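Local coordinates for protein mandelate racemase/muconate lactonizing enzyme (Polaromonas sp., PDB 2OG9) that belongs to the enolase superfamily and probably abstracts a proton alpha to a carboxylate, as mandelate racemase does, at residues 19-23 against 77-81; 219-223 against 241-246. One frame throughout, in Å; residues are numbered along the deposited sequence.

Contact 1. Residues 19-23 against 77-81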
ATOM      1  N   ARG A  19     -23.793   4.263  44.406  1.00 20.23           N
ATOM      2  CA  ARG A  19     -22.942   3.733  45.463  1.00 22.43           C
ATOM      3  C   ARG A  19     -21.821   2.887  44.879  1.00 21.52           C
ATOM      4  O   ARG A  19     -22.059   2.012  44.050  1.00 21.57           O
ATOM      5  CB  ARG A  19     -23.747   2.880  46.455  1.00 23.96           C
ATOM      6  CG  ARG A  19     -22.866   2.194  47.500  1.00 26.70           C
ATOM      7  CD  ARG A  19     -23.670   1.631  48.674  1.00 32.47           C
ATOM      8  NE  ARG A  19     -22.796   0.978  49.648  1.00 36.34           N
ATOM      9  CZ  ARG A  19     -22.256  -0.225  49.481  1.00 39.14           C
ATOM     10  NH1 ARG A  19     -22.510  -0.917  48.379  1.00 40.77           N
ATOM     11  NH2 ARG A  19     -21.450  -0.735  50.407  1.00 39.68           N
ATOM     12  N   ILE A  20     -20.595   3.158  45.306  1.00 22.83           N
ATOM     13  CA  ILE A  20     -19.452   2.392  44.833  1.00 23.51           C
ATOM     14  C   ILE A  20     -18.808   1.681  46.006  1.00 24.12           C
ATOM     15  O   ILE A  20     -18.718   2.226  47.106  1.00 24.68           O
ATOM     16  CB  ILE A  20     -18.402   3.279  44.158  1.00 25.12           C
ATOM     17  CG1 ILE A  20     -18.060   4.457  45.068  1.00 26.47           C
ATOM     18  CG2 ILE A  20     -18.907   3.720  42.793  1.00 26.31           C
ATOM     19  CD1 ILE A  20     -16.907   5.280  44.575  1.00 31.08           C
ATOM     20  N   SER A  21     -18.361   0.458  45.758  1.00 22.99           N
ATOM     21  CA  SER A  21     -17.741  -0.358  46.789  1.00 24.55           C
ATOM     22  C   SER A  21     -16.494  -1.021  46.234  1.00 22.66           C
ATOM     23  O   SER A  21     -16.500  -1.499  45.103  1.00 23.61           O
ATOM     24  CB  SER A  21     -18.706  -1.465  47.240  1.00 23.34           C
ATOM     25  OG  SER A  21     -20.012  -0.974  47.467  1.00 29.41           O
ATOM     26  N   SER A  22     -15.432  -1.052  47.033  1.00 21.96           N
ATOM     27  CA  SER A  22     -14.192  -1.707  46.637  1.00 22.83           C
ATOM     28  C   SER A  22     -14.135  -2.974  47.481  1.00 23.50           C
ATOM     29  O   SER A  22     -13.839  -2.933  48.674  1.00 22.37           O
ATOM     30  CB  SER A  22     -12.982  -0.818  46.923  1.00 23.49           C
ATOM     31  OG  SER A  22     -11.800  -1.409  46.400  1.00 20.85           O
ATOM     32  N   CYS A  23     -14.435  -4.095  46.839  1.00 24.08           N
ATOM     33  CA  CYS A  23     -14.482  -5.396  47.492  1.00 25.06           C
ATOM     34  C   CYS A  23     -13.286  -6.278  47.146  1.00 25.58           C
ATOM     35  O   CYS A  23     -13.017  -6.535  45.978  1.00 25.34           O
ATOM     36  CB  CYS A  23     -15.786  -6.084  47.081  1.00 27.33           C
ATOM     37  SG  CYS A  23     -15.992  -7.762  47.665  1.00 28.46           S
ATOM     38  N   PHE A  77     -11.217   2.750  42.546  1.00 19.44           N
ATOM     39  CA  PHE A  77     -12.202   3.233  43.502  1.00 18.48           C
ATOM     40  C   PHE A  77     -12.121   4.739  43.670  1.00 17.42           C
ATOM     41  O   PHE A  77     -13.133   5.429  43.606  1.00 16.69           O
ATOM     42  CB  PHE A  77     -12.009   2.582  44.876  1.00 21.40           C
ATOM     43  CG  PHE A  77     -12.934   3.138  45.931  1.00 23.43           C
ATOM     44  CD1 PHE A  77     -14.268   2.746  45.982  1.00 22.81           C
ATOM     45  CD2 PHE A  77     -12.484   4.107  46.831  1.00 23.22           C
ATOM     46  CE1 PHE A  77     -15.146   3.309  46.907  1.00 24.01           C
ATOM     47  CE2 PHE A  77     -13.358   4.678  47.762  1.00 24.73           C
ATOM     48  CZ  PHE A  77     -14.690   4.277  47.798  1.00 23.88           C
ATOM     49  N   ALA A  78     -10.909   5.240  43.894  1.00 18.32           N
ATOM     50  CA  ALA A  78     -10.685   6.664  44.091  1.00 19.05           C
ATOM     51  C   ALA A  78     -11.233   7.478  42.931  1.00 20.15           C
ATOM     52  O   ALA A  78     -11.879   8.502  43.140  1.00 19.30           O
ATOM     53  CB  ALA A  78      -9.195   6.942  44.270  1.00 19.24           C
ATOM     54  N   HIS A  79     -10.981   7.028  41.705  1.00 20.08           N
ATOM     55  CA  HIS A  79     -11.476   7.757  40.542  1.00 20.32           C
ATOM     56  C   HIS A  79     -12.999   7.651  40.447  1.00 20.12           C
ATOM     57  O   HIS A  79     -13.687   8.643  40.188  1.00 20.64           O
ATOM     58  CB  HIS A  79     -10.837   7.228  39.254  1.00 17.72           C
ATOM     59  CG  HIS A  79     -10.995   8.159  38.092  1.00 18.20           C
ATOM     60  ND1 HIS A  79     -10.338   9.369  38.017  1.00 18.41           N
ATOM     61  CD2 HIS A  79     -11.766   8.079  36.982  1.00 17.37           C
ATOM     62  CE1 HIS A  79     -10.698   9.995  36.909  1.00 19.21           C
ATOM     63  NE2 HIS A  79     -11.564   9.234  36.263  1.00 17.35           N
ATOM     64  N   ALA A  80     -13.525   6.447  40.661  1.00 19.66           N
ATOM     65  CA  ALA A  80     -14.967   6.230  40.610  1.00 19.06           C
ATOM     66  C   ALA A  80     -15.667   7.173  41.590  1.00 19.05           C
ATOM     67  O   ALA A  80     -16.694   7.767  41.268  1.00 19.09           O
ATOM     68  CB  ALA A  80     -15.293   4.776  40.960  1.00 19.69           C
ATOM     69  N   ARG A  81     -15.100   7.309  42.785  1.00 20.60           N
ATOM     70  CA  ARG A  81     -15.674   8.179  43.811  1.00 21.21           C
ATOM     71  C   ARG A  81     -15.656   9.633  43.372  1.00 21.06           C
ATOM     72  O   ARG A  81     -16.612  10.371  43.595  1.00 19.94           O
ATOM     73  CB  ARG A  81     -14.896   8.023  45.125  1.00 24.09           C
ATOM     74  CG  ARG A  81     -15.382   8.907  46.272  1.00 26.84           C
ATOM     75  CD  ARG A  81     -14.625   8.582  47.557  1.00 28.13           C
ATOM     76  NE  ARG A  81     -13.187   8.762  47.392  1.00 31.30           N
ATOM     77  CZ  ARG A  81     -12.267   8.318  48.245  1.00 34.09           C
ATOM     78  NH1 ARG A  81     -12.627   7.661  49.339  1.00 33.75           N
ATOM     79  NH2 ARG A  81     -10.977   8.523  47.996  1.00 37.00           N
TER

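Contact 2. Residues 219-223 against 241-246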
ATOM      1  N   ASP A 219       9.371 -15.453  23.195  1.00 28.92           N
ATOM      2  CA  ASP A 219       9.873 -14.379  22.347  1.00 29.04           C
ATOM      3  C   ASP A 219       9.514 -14.854  20.939  1.00 26.38           C
ATOM      4  O   ASP A 219       9.110 -16.004  20.767  1.00 24.17           O
ATOM      5  CB  ASP A 219      11.392 -14.172  22.499  1.00 31.40           C
ATOM      6  CG  ASP A 219      12.196 -15.452  22.327  1.00 33.76           C
ATOM      7  OD1 ASP A 219      11.840 -16.294  21.477  1.00 36.25           O
ATOM      8  OD2 ASP A 219      13.212 -15.604  23.040  1.00 38.13           O
ATOM      9  N   ARG A 220       9.638 -13.994  19.934  1.00 25.76           N
ATOM     10  CA  ARG A 220       9.274 -14.406  18.581  1.00 24.64           C
ATOM     11  C   ARG A 220       9.882 -15.731  18.132  1.00 26.00           C
ATOM     12  O   ARG A 220       9.175 -16.594  17.623  1.00 22.26           O
ATOM     13  CB  ARG A 220       9.609 -13.307  17.577  1.00 25.98           C
ATOM     14  CG  ARG A 220       8.662 -12.126  17.656  1.00 24.27           C
ATOM     15  CD  ARG A 220       8.951 -11.144  16.554  1.00 25.79           C
ATOM     16  NE  ARG A 220       8.109  -9.960  16.638  1.00 22.64           N
ATOM     17  CZ  ARG A 220       8.244  -8.908  15.843  1.00 25.46           C
ATOM     18  NH1 ARG A 220       9.187  -8.907  14.905  1.00 23.82           N
ATOM     19  NH2 ARG A 220       7.460  -7.852  15.994  1.00 22.96           N
ATOM     20  N   PRO A 221      11.201 -15.912  18.313  1.00 26.64           N
ATOM     21  CA  PRO A 221      11.834 -17.169  17.902  1.00 28.55           C
ATOM     22  C   PRO A 221      11.235 -18.394  18.606  1.00 29.20           C
ATOM     23  O   PRO A 221      10.923 -19.399  17.968  1.00 28.26           O
ATOM     24  CB  PRO A 221      13.300 -16.952  18.275  1.00 29.28           C
ATOM     25  CG  PRO A 221      13.479 -15.488  18.059  1.00 29.81           C
ATOM     26  CD  PRO A 221      12.220 -14.919  18.697  1.00 28.75           C
ATOM     27  N   THR A 222      11.070 -18.304  19.921  1.00 30.42           N
ATOM     28  CA  THR A 222      10.523 -19.424  20.679  1.00 30.74           C
ATOM     29  C   THR A 222       9.073 -19.708  20.287  1.00 29.48           C
ATOM     30  O   THR A 222       8.694 -20.862  20.086  1.00 29.44           O
ATOM     31  CB  THR A 222      10.614 -19.165  22.200  1.00 32.41           C
ATOM     32  OG1 THR A 222      11.979 -18.908  22.557  1.00 33.83           O
ATOM     33  CG2 THR A 222      10.129 -20.378  22.982  1.00 32.25           C
ATOM     34  N   ALA A 223       8.264 -18.658  20.164  1.00 28.39           N
ATOM     35  CA  ALA A 223       6.864 -18.833  19.781  1.00 27.83           C
ATOM     36  C   ALA A 223       6.787 -19.535  18.434  1.00 27.37           C
ATOM     37  O   ALA A 223       5.943 -20.403  18.219  1.00 26.29           O
ATOM     38  CB  ALA A 223       6.160 -17.479  19.706  1.00 26.98           C
ATOM     39  N   PRO A 241       0.826 -16.028  22.750  1.00 24.90           N
ATOM     40  CA  PRO A 241       2.170 -16.585  22.583  1.00 25.06           C
ATOM     41  C   PRO A 241       3.267 -15.537  22.770  1.00 26.18           C
ATOM     42  O   PRO A 241       4.381 -15.865  23.175  1.00 27.59           O
ATOM     43  CB  PRO A 241       2.135 -17.146  21.164  1.00 23.85           C
ATOM     44  CG  PRO A 241       1.177 -16.201  20.459  1.00 23.24           C
ATOM     45  CD  PRO A 241       0.073 -16.063  21.484  1.00 23.12           C
ATOM     46  N   LEU A 242       2.937 -14.277  22.496  1.00 25.95           N
ATOM     47  CA  LEU A 242       3.900 -13.179  22.602  1.00 26.39           C
ATOM     48  C   LEU A 242       3.399 -12.038  23.481  1.00 27.12           C
ATOM     49  O   LEU A 242       2.290 -12.090  24.004  1.00 24.64           O
ATOM     50  CB  LEU A 242       4.184 -12.615  21.214  1.00 26.57           C
ATOM     51  CG  LEU A 242       4.728 -13.587  20.165  1.00 28.20           C
ATOM     52  CD1 LEU A 242       4.664 -12.936  18.790  1.00 27.88           C
ATOM     53  CD2 LEU A 242       6.154 -13.981  20.525  1.00 26.33           C
ATOM     54  N   ASP A 243       4.227 -11.005  23.630  1.00 28.17           N
ATOM     55  CA  ASP A 243       3.840  -9.837  24.407  1.00 29.29           C
ATOM     56  C   ASP A 243       2.518  -9.345  23.821  1.00 29.37           C
ATOM     57  O   ASP A 243       2.359  -9.268  22.601  1.00 26.36           O
ATOM     58  CB  ASP A 243       4.882  -8.725  24.284  1.00 32.49           C
ATOM     59  CG  ASP A 243       4.450  -7.447  24.982  1.00 34.88           C
ATOM     60  OD1 ASP A 243       4.527  -7.383  26.228  1.00 39.58           O
ATOM     61  OD2 ASP A 243       4.014  -6.509  24.286  1.00 37.65           O
ATOM     62  N   ALA A 244       1.577  -9.005  24.694  1.00 29.13           N
ATOM     63  CA  ALA A 244       0.260  -8.539  24.278  1.00 29.90           C
ATOM     64  C   ALA A 244       0.294  -7.407  23.251  1.00 30.44           C
ATOM     65  O   ALA A 244      -0.642  -7.240  22.467  1.00 28.25           O
ATOM     66  CB  ALA A 244      -0.536  -8.100  25.506  1.00 30.18           C
ATOM     67  N   TYR A 245       1.375  -6.636  23.245  1.00 30.56           N
ATOM     68  CA  TYR A 245       1.480  -5.513  22.323  1.00 31.31           C
ATOM     69  C   TYR A 245       2.285  -5.750  21.049  1.00 30.01           C
ATOM     70  O   TYR A 245       2.431  -4.839  20.235  1.00 30.26           O
ATOM     71  CB  TYR A 245       2.016  -4.295  23.081  1.00 34.88           C
ATOM     72  CG  TYR A 245       0.997  -3.749  24.052  1.00 37.32           C
ATOM     73  CD1 TYR A 245       0.029  -2.841  23.633  1.00 39.02           C
ATOM     74  CD2 TYR A 245       0.933  -4.218  25.366  1.00 39.44           C
ATOM     75  CE1 TYR A 245      -0.985  -2.417  24.490  1.00 41.77           C
ATOM     76  CE2 TYR A 245      -0.079  -3.801  26.233  1.00 40.44           C
ATOM     77  CZ  TYR A 245      -1.034  -2.905  25.785  1.00 40.49           C
ATOM     78  OH  TYR A 245      -2.051  -2.506  26.619  1.00 44.47           O
ATOM     79  N   ASP A 246       2.794  -6.966  20.869  1.00 27.40           N
ATOM     80  CA  ASP A 246       3.563  -7.289  19.669  1.00 26.89           C
ATOM     81  C   ASP A 246       2.596  -7.720  18.566  1.00 25.92           C
ATOM     82  O   ASP A 246       2.502  -8.895  18.222  1.00 23.95           O
ATOM     83  CB  ASP A 246       4.564  -8.410  19.962  1.00 25.74           C
ATOM     84  CG  ASP A 246       5.484  -8.684  18.791  1.00 25.52           C
ATOM     85  OD1 ASP A 246       5.399  -7.935  17.792  1.00 24.19           O
ATOM     86  OD2 ASP A 246       6.290  -9.640  18.863  1.00 25.39           O
TER

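Contact 1. Residues 19-23 against 77-81
Ile20 supplies most of the strand's share of this contact. With chi1 in the p well and chi2 t, its side chain stretches out so that the single methyl CD1 reaches the helix at three places: 3.5 Å from Phe77 CE1, 4.0 Å from Ala80 CB and 3.2 Å from Arg81 CA. Phe77, one helical turn before Arg81, uses chi1 t to bring its ring to the strand, where Phe77 CD1 lies 3.9 Å from Ser22 CB. Strand alternation sends Ile20 and Ser22 toward the helix and Ser21 away. This is the alpha/beta capping domain of the enolase superfamily: strand 15-26 of the antiparallel sheet is covered by helix 73-83, the two local axes running antiparallel at 175° and 9.0 Å apart. No hydrogen bond crosses; the fit rests on shape. Ala80, having only a methyl, lets the helix come close to Ile20, and small Ser22 does the same beside the Phe77 ring. Phe122 of helix 114-133 touches both Ile20 and Ala80, extending the apolar packing. Arg81 lends its CA and CB to Ile20, CB lying 3.4 Å from Ile20 CD1, while its extended chi1 and chi2 carry the charged guanidinium away toward solvent.

Contact 2. Residues 219-223 against 241-246
In the TIM-barrel domain of the enolase superfamily, the loop following one barrel strand here meets the N-terminal turn of the preceding barrel helix, and the join is a bidentate salt bridge. Arg220 NE donates to Asp246 OD2 at 2.9 Å and Arg220 NH2 to Asp246 OD1 at 2.7 Å, both nearly linear. Arginine suits the place: its long, extended chain spans the gap and offers two parallel N-H groups to one carboxylate. Beside it Leu242 CD2 packs 3.6 Å from Ala223 CB, and lies 3.5 Å from the backbone Arg220 N; alanine's small methyl lets the helix settle against the leucine.

Aspartates also shape each segment. Asp219 is the N-cap of helix 220-230, OD1 accepting from Thr222 N at 2.7 Å and from Thr222 OG1 at 2.8 Å, while Pro221 fits a first turn whose amides need no partner within the helix. Asp243 forms an Asx turn, its OD2 2.8 Å from Tyr245 N, within a type I turn ending at Asp246. That residue in turn caps helix 247-256 through Gly249 N, so one carboxylate serves both bridge and cap. The loop thus runs from strand 238-239 past the start of helix 220-230 into helix 247-256, whose His250 and Leu253 pack against Pro241 and Leu242.

In the fold
From the N terminus, the chain lays down strand 15-26, forms strands 46-56 and 61-69, and returns through helix 73-83, where contact 1 closes a loop of 53 residues within the capping domain. After further helices it enters the barrel; contact 2 closes a shorter loop of 17 residues, running through helix 220-230 and strand 238-239 to the loop before helix 247-256. Contacts 1 and 2 follow in series, neither nested nor crossed; the centres of contact 1 and contact 2 are about 35 Å apart and their nearest atoms about 18 Å apart. One joins sheet to helix in the capping domain, the other successive units of the barrel, and both touch the second subunit.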